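Local atomic coordinates of CmeC (PDB entry 4MT4), a protein that forms a trimeric outer membrane channel of the outer membrane factor family and probably carries exported compounds across the outer membrane as part of an efflux system. Residues F64-M67 with E68-A71; E339-Q342 with N343-A347; L153-I156 with S157-Q161. All coordinates share one frame; numbering follows the deposited sequence.

Contact 1 (F64-M67 with E68-A71); sequences FIHM and EQAA
H66 and Q69, one helical turn apart, are joined by a side-chain hydrogen bond from H66 ND1 to Q69 OE1, 3.0 Å long and almost straight at 170°. The acceptor lies at the edge of the imidazole, within its plane, whereas ND1 is tilted from the plane of the amide carbonyl. Both side chains leave the helix on one flank and extend in parallel, with ring and amide moderately inclined. The other end of the amide is held separately: Q69 NE2 donates to E353 OE1 of the second subunit, so the amide is fixed at both ends. Q69 NE2 also passes 3.8 Å from I65 CG2.

A second pair, F64 and E68, brings a carboxylate against a ring. E68 OE2 comes within 3.4 Å of F64 CE1, approaching obliquely with the planes 63° apart. With chi1 at -169°, opposite the backbone N, the F64 ring swings to the flank where the E68 chain ends. R472 of the same chain forms a salt bridge with E68 OE1 and also packs on F64.

Behind both pairs stands the regular backbone, with Q69 N to I65 O at 2.8 Å and E68 N to F64 O at 3.1 Å. M67 rests on S144 and E145 of helix 129-195. These i to i+3 and i to i+4 pairings are those of an alpha-helix, here helix 58-79 at a subunit interface of the trimer.

Contact 2 (E339-Q342 with N343-A347); sequences EIYQ and NVNLA. With SO4 (sulfate ion), chain M.
One face of the Y341 ring carries the N345 amide oxygen, with OD1 3.6 Å above the ring plane and displaced toward the rim on the CE1 side. Both residues belong to the first turns of helix 339-405, which takes the chain from strand 322-335 back into the helical part of the channel. Y341 CG stands opposite the backbone N (chi1 166°), which carries the ring over N345. The N345 amide is turned 57° to the ring, and its ND2 passes 3.6 Å from Y341 OH. F296 of the same chain also packs on the Y341 side chain. The amides of N345 and Q342 are turned 78° to each other, and Q342 OE1 approaches N345 ND2 at 3.8 Å.

A third amide acts on the backbone: N343 ND2 donates to E339 O at 3.1 Å, with the oxygen near the amide plane but the donor above the carbonyl plane. N343 N reaches the same oxygen from the opposite face, giving E339 O two donors. That side of the helix meets the third subunit, where K84 forms a salt bridge with E339 OE1 and I76 packs on N343.

A sulfate ion, probably from the crystallisation liquor, sits at the amino-terminal end, where the helix dipole would attract an anion. G338 N donates to it, and the bond from Y341 N to O4 is weak. I340 N donates to sulfate O3 at 2.6 Å.

Contact 3 (L153-I156 with S157-Q161); sequences LSVI and SNTVQ
S157 and T159 each turn a hydroxyl back onto the carbonyl four residues earlier, the familiar way in which serine and threonine are accommodated inside an alpha-helix, here the long helix 129-195. S157 OG donates to L153 O at 2.8 Å, and T159 OG1 donates to V155 O at the same length. A chi1 of -63° in both residues places the hydroxyl opposite its own carbonyl carbon, over the preceding turn.

The backbone bonds share these acceptors. S157 N reaches L153 O at 2.9 Å and T159 N reaches V155 O at 3.0 Å, and in each case amide and hydroxyl come from opposite faces of the carbonyl plane. Each oxygen thus has two donors, and both buried hydroxyls are satisfied within their own helix. N158 differs: its ND2 passes 3.2 Å from S154 O, but the angle is too poor for a bond.

Apolar contacts complete the account. I156 CG2 and V160 CG2 meet at 4.3 Å along one flank. Around the helix, I156 packs on the loop residues W37 and W38 and, with T159, on helix 44-56 (L54, V49, A53), while S157 and V160 pack on V440 of helix 411-445, so the segment joins neighbouring helices of one subunit. The S157 hydroxyl itself has a hydrocarbon neighbour, L153 CD1, 3.6 Å from OG.

Overall arrangement
The three contacts lie on three different helices, 58-79, 339-405 and 129-195. Contact 2 is nearest the beta-strands; contact 3, the most buried, is centred about 10 Å from the chain centre, contact 1 about 14 Å and contact 2 about 33 Å. Within one chain, the centres of contacts 1 and 3 are about 22 Å apart, those of contacts 2 and 3 about 43 Å and those of contacts 1 and 2 about 30 Å, and none touches another. Across the trimer, however, contacts 1 and 2 belong to the same kind of interface: L346 packs on Q69 of the third subunit. Contact 3 meets no other chain. A bound detergent molecule lies about 13 Å from the I340 side chain.

Contact 1 (F64-M67 with E68-A71)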
loop_
_atom_site.group_PDB
_atom_site.type_symbol
_atom_site.label_atom_id
_atom_site.label_comp_id
_atom_site.label_asym_id
_atom_site.label_seq_id
_atom_site.Cartn_x
_atom_site.Cartn_y
_atom_site.Cartn_z
ATOM N N PHE B 64 -2.479 -18.800 -4.926
ATOM C CA PHE B 64 -2.879 -19.992 -5.665
ATOM C C PHE B 64 -4.130 -19.705 -6.489
ATOM O O PHE B 64 -4.241 -20.135 -7.635
ATOM C CB PHE B 64 -3.129 -21.169 -4.712
ATOM C CG PHE B 64 -3.299 -22.494 -5.409
ATOM C CD1 PHE B 64 -4.552 -22.925 -5.809
ATOM C CD2 PHE B 64 -2.205 -23.309 -5.659
ATOM C CE1 PHE B 64 -4.714 -24.138 -6.447
ATOM C CE2 PHE B 64 -2.362 -24.527 -6.297
ATOM C CZ PHE B 64 -3.619 -24.942 -6.691
ATOM N N ILE B 65 -5.063 -18.969 -5.894
ATOM C CA ILE B 65 -6.316 -18.619 -6.551
ATOM C C ILE B 65 -6.072 -17.661 -7.712
ATOM O O ILE B 65 -6.675 -17.798 -8.779
ATOM C CB ILE B 65 -7.309 -17.987 -5.554
ATOM C CG1 ILE B 65 -7.673 -18.995 -4.461
ATOM C CG2 ILE B 65 -8.565 -17.509 -6.265
ATOM C CD1 ILE B 65 -8.482 -18.402 -3.334
ATOM N N HIS B 66 -5.179 -16.697 -7.498
ATOM C CA HIS B 66 -4.797 -15.751 -8.542
ATOM C C HIS B 66 -4.250 -16.483 -9.764
ATOM O O HIS B 66 -4.464 -16.063 -10.900
ATOM C CB HIS B 66 -3.760 -14.757 -8.017
ATOM C CG HIS B 66 -4.303 -13.792 -7.008
ATOM N ND1 HIS B 66 -5.632 -13.432 -6.963
ATOM C CD2 HIS B 66 -3.695 -13.117 -6.003
ATOM C CE1 HIS B 66 -5.820 -12.573 -5.976
ATOM N NE2 HIS B 66 -4.661 -12.366 -5.378
ATOM N N MET B 67 -3.546 -17.583 -9.518
ATOM C CA MET B 67 -3.009 -18.419 -10.584
ATOM C C MET B 67 -4.130 -19.135 -11.334
ATOM O O MET B 67 -4.105 -19.230 -12.562
ATOM C CB MET B 67 -2.016 -19.433 -10.010
ATOM C CG MET B 67 -1.436 -20.401 -11.029
ATOM S SD MET B 67 -0.229 -21.509 -10.284
ATOM C CE MET B 67 -1.188 -22.223 -8.954
ATOM N N GLU B 68 -5.110 -19.633 -10.586
ATOM C CA GLU B 68 -6.257 -20.317 -11.171
ATOM C C GLU B 68 -7.125 -19.347 -11.966
ATOM O O GLU B 68 -7.716 -19.713 -12.983
ATOM C CB GLU B 68 -7.088 -21.000 -10.085
ATOM C CG GLU B 68 -6.390 -22.172 -9.412
ATOM C CD GLU B 68 -7.236 -22.808 -8.327
ATOM O OE1 GLU B 68 -7.651 -22.087 -7.395
ATOM O OE2 GLU B 68 -7.487 -24.028 -8.408
ATOM N N GLN B 69 -7.201 -18.107 -11.492
ATOM C CA GLN B 69 -7.942 -17.061 -12.186
ATOM C C GLN B 69 -7.293 -16.738 -13.528
ATOM O O GLN B 69 -7.982 -16.519 -14.525
ATOM C CB GLN B 69 -8.027 -15.800 -11.325
ATOM C CG GLN B 69 -8.928 -15.937 -10.107
ATOM C CD GLN B 69 -8.758 -14.801 -9.118
ATOM O OE1 GLN B 69 -7.699 -14.178 -9.047
ATOM N NE2 GLN B 69 -9.805 -14.524 -8.351
ATOM N N ALA B 70 -5.964 -16.718 -13.543
ATOM C CA ALA B 70 -5.211 -16.454 -14.764
ATOM C C ALA B 70 -5.394 -17.589 -15.762
ATOM O O ALA B 70 -5.428 -17.366 -16.971
ATOM C CB ALA B 70 -3.734 -16.254 -14.447
ATOM N N ALA B 71 -5.513 -18.806 -15.246
ATOM C CA ALA B 71 -5.742 -19.976 -16.084
ATOM C C ALA B 71 -7.140 -19.935 -16.692
ATOM O O ALA B 71 -7.355 -20.393 -17.815
ATOM C CB ALA B 71 -5.550 -21.252 -15.282
#

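Contact 2 (E339-Q342 with N343-A347)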
loop_
_atom_site.group_PDB
_atom_site.type_symbol
_atom_site.label_atom_id
_atom_site.label_comp_id
_atom_site.label_asym_id
_atom_site.label_seq_id
_atom_site.Cartn_x
_atom_site.Cartn_y
_atom_site.Cartn_z
ATOM N N GLU B 339 -7.360 8.513 -33.065
ATOM C CA GLU B 339 -7.953 7.566 -32.120
ATOM C C GLU B 339 -7.189 6.247 -32.049
ATOM O O GLU B 339 -6.855 5.772 -30.964
ATOM C CB GLU B 339 -9.411 7.284 -32.488
ATOM C CG GLU B 339 -10.074 6.238 -31.602
ATOM C CD GLU B 339 -11.444 5.824 -32.100
ATOM O OE1 GLU B 339 -11.907 6.384 -33.116
ATOM O OE2 GLU B 339 -12.059 4.934 -31.474
ATOM N N ILE B 340 -6.915 5.663 -33.209
ATOM C CA ILE B 340 -6.224 4.380 -33.277
ATOM C C ILE B 340 -4.731 4.545 -33.012
ATOM O O ILE B 340 -4.120 3.725 -32.328
ATOM C CB ILE B 340 -6.431 3.709 -34.645
ATOM C CG1 ILE B 340 -7.923 3.605 -34.960
ATOM C CG2 ILE B 340 -5.783 2.334 -34.674
ATOM C CD1 ILE B 340 -8.215 2.972 -36.292
ATOM N N TYR B 341 -4.153 5.614 -33.551
ATOM C CA TYR B 341 -2.735 5.901 -33.368
ATOM C C TYR B 341 -2.376 6.109 -31.897
ATOM O O TYR B 341 -1.317 5.676 -31.444
ATOM C CB TYR B 341 -2.329 7.133 -34.183
ATOM C CG TYR B 341 -0.977 7.703 -33.804
ATOM C CD1 TYR B 341 0.198 7.061 -34.176
ATOM C CD2 TYR B 341 -0.877 8.883 -33.076
ATOM C CE1 TYR B 341 1.435 7.577 -33.832
ATOM C CE2 TYR B 341 0.356 9.406 -32.726
ATOM C CZ TYR B 341 1.508 8.749 -33.107
ATOM O OH TYR B 341 2.738 9.263 -32.764
ATOM N N GLN B 342 -3.262 6.768 -31.157
ATOM C CA GLN B 342 -3.021 7.040 -29.745
ATOM C C GLN B 342 -3.296 5.811 -28.882
ATOM O O GLN B 342 -2.758 5.682 -27.782
ATOM C CB GLN B 342 -3.874 8.221 -29.270
ATOM C CG GLN B 342 -3.478 9.570 -29.871
ATOM C CD GLN B 342 -2.130 10.066 -29.379
ATOM O OE1 GLN B 342 -1.529 9.481 -28.477
ATOM N NE2 GLN B 342 -1.648 11.152 -29.972
ATOM N N ASN B 343 -4.135 4.908 -29.382
ATOM C CA ASN B 343 -4.382 3.649 -28.688
ATOM C C ASN B 343 -3.154 2.750 -28.761
ATOM O O ASN B 343 -2.828 2.045 -27.808
ATOM C CB ASN B 343 -5.600 2.934 -29.275
ATOM C CG ASN B 343 -6.812 3.006 -28.366
ATOM O OD1 ASN B 343 -6.860 2.348 -27.329
ATOM N ND2 ASN B 343 -7.801 3.805 -28.755
ATOM N N VAL B 344 -2.474 2.788 -29.905
ATOM C CA VAL B 344 -1.235 2.047 -30.100
ATOM C C VAL B 344 -0.132 2.640 -29.233
ATOM O O VAL B 344 0.641 1.913 -28.610
ATOM C CB VAL B 344 -0.797 2.058 -31.581
ATOM C CG1 VAL B 344 0.580 1.428 -31.740
ATOM C CG2 VAL B 344 -1.816 1.335 -32.437
ATOM N N ASN B 345 -0.070 3.969 -29.201
ATOM C CA ASN B 345 0.851 4.676 -28.320
ATOM C C ASN B 345 0.647 4.273 -26.863
ATOM O O ASN B 345 1.607 3.987 -26.149
ATOM C CB ASN B 345 0.688 6.192 -28.465
ATOM C CG ASN B 345 1.535 6.768 -29.586
ATOM O OD1 ASN B 345 1.871 6.077 -30.548
ATOM N ND2 ASN B 345 1.888 8.043 -29.462
ATOM N N LEU B 346 -0.612 4.247 -26.435
ATOM C CA LEU B 346 -0.958 3.871 -25.070
ATOM C C LEU B 346 -0.505 2.447 -24.756
ATOM O O LEU B 346 -0.021 2.170 -23.659
ATOM C CB LEU B 346 -2.467 4.011 -24.846
ATOM C CG LEU B 346 -2.976 3.873 -23.410
ATOM C CD1 LEU B 346 -2.249 4.847 -22.498
ATOM C CD2 LEU B 346 -4.482 4.096 -23.346
ATOM N N ALA B 347 -0.658 1.552 -25.728
ATOM C CA ALA B 347 -0.251 0.160 -25.567
ATOM C C ALA B 347 1.267 0.034 -25.505
ATOM O O ALA B 347 1.804 -0.811 -24.785
ATOM C CB ALA B 347 -0.807 -0.688 -26.702
HETATM S S SO4 M . -6.130 7.141 -36.518
HETATM O O1 SO4 M . -6.811 6.532 -37.659
HETATM O O2 SO4 M . -5.744 8.503 -36.870
HETATM O O3 SO4 M . -7.022 7.162 -35.363
HETATM O O4 SO4 M . -4.939 6.372 -36.175
#

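Contact 3 (L153-I156 with S157-Q161)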
loop_
_atom_site.group_PDB
_atom_site.type_symbol
_atom_site.label_atom_id
_atom_site.label_comp_id
_atom_site.label_asym_id
_atom_site.label_seq_id
_atom_site.Cartn_x
_atom_site.Cartn_y
_atom_site.Cartn_z
ATOM N N LEU B 153 7.872 -18.659 -1.391
ATOM C CA LEU B 153 9.168 -18.361 -0.794
ATOM C C LEU B 153 9.049 -17.296 0.292
ATOM O O LEU B 153 9.667 -17.401 1.351
ATOM C CB LEU B 153 10.154 -17.904 -1.870
ATOM C CG LEU B 153 11.512 -17.382 -1.402
ATOM C CD1 LEU B 153 12.249 -18.425 -0.572
ATOM C CD2 LEU B 153 12.355 -16.941 -2.591
ATOM N N SER B 154 8.243 -16.276 0.019
ATOM C CA SER B 154 8.025 -15.181 0.960
ATOM C C SER B 154 7.346 -15.660 2.242
ATOM O O SER B 154 7.760 -15.301 3.343
ATOM C CB SER B 154 7.187 -14.083 0.306
ATOM O OG SER B 154 6.800 -13.096 1.248
ATOM N N VAL B 155 6.302 -16.467 2.086
ATOM C CA VAL B 155 5.549 -16.998 3.218
ATOM C C VAL B 155 6.420 -17.903 4.084
ATOM O O VAL B 155 6.401 -17.805 5.313
ATOM C CB VAL B 155 4.303 -17.776 2.740
ATOM C CG1 VAL B 155 3.740 -18.637 3.856
ATOM C CG2 VAL B 155 3.249 -16.813 2.221
ATOM N N ILE B 156 7.188 -18.775 3.439
ATOM C CA ILE B 156 8.085 -19.677 4.154
ATOM C C ILE B 156 9.174 -18.907 4.899
ATOM O O ILE B 156 9.426 -19.153 6.079
ATOM C CB ILE B 156 8.754 -20.693 3.201
ATOM C CG1 ILE B 156 7.708 -21.629 2.594
ATOM C CG2 ILE B 156 9.812 -21.500 3.932
ATOM C CD1 ILE B 156 8.292 -22.655 1.640
ATOM N N SER B 157 9.813 -17.972 4.205
ATOM C CA SER B 157 10.878 -17.169 4.797
ATOM C C SER B 157 10.380 -16.357 5.987
ATOM O O SER B 157 11.056 -16.263 7.012
ATOM C CB SER B 157 11.485 -16.236 3.750
ATOM O OG SER B 157 12.101 -16.976 2.712
ATOM N N ASN B 158 9.195 -15.773 5.845
ATOM C CA ASN B 158 8.594 -14.995 6.920
ATOM C C ASN B 158 8.249 -15.863 8.122
ATOM O O ASN B 158 8.401 -15.437 9.265
ATOM C CB ASN B 158 7.341 -14.269 6.425
ATOM C CG ASN B 158 7.664 -13.094 5.522
ATOM O OD1 ASN B 158 8.784 -12.585 5.523
ATOM N ND2 ASN B 158 6.678 -12.654 4.748
ATOM N N THR B 159 7.791 -17.083 7.856
ATOM C CA THR B 159 7.459 -18.034 8.912
ATOM C C THR B 159 8.705 -18.460 9.686
ATOM O O THR B 159 8.690 -18.529 10.917
ATOM C CB THR B 159 6.763 -19.284 8.342
ATOM O OG1 THR B 159 5.515 -18.908 7.744
ATOM C CG2 THR B 159 6.505 -20.305 9.438
ATOM N N VAL B 160 9.781 -18.740 8.957
ATOM C CA VAL B 160 11.041 -19.154 9.571
ATOM C C VAL B 160 11.638 -18.039 10.423
ATOM O O VAL B 160 12.072 -18.269 11.554
ATOM C CB VAL B 160 12.076 -19.581 8.505
ATOM C CG1 VAL B 160 13.437 -19.823 9.139
ATOM C CG2 VAL B 160 11.598 -20.822 7.767
ATOM N N GLN B 161 11.651 -16.828 9.875
ATOM C CA GLN B 161 12.233 -15.682 10.564
ATOM C C GLN B 161 11.370 -15.220 11.737
ATOM O O GLN B 161 11.877 -14.636 12.693
ATOM C CB GLN B 161 12.456 -14.526 9.584
ATOM C CG GLN B 161 13.588 -14.762 8.591
ATOM C CD GLN B 161 13.880 -13.547 7.731
ATOM O OE1 GLN B 161 13.017 -12.692 7.534
ATOM N NE2 GLN B 161 15.104 -13.461 7.220
#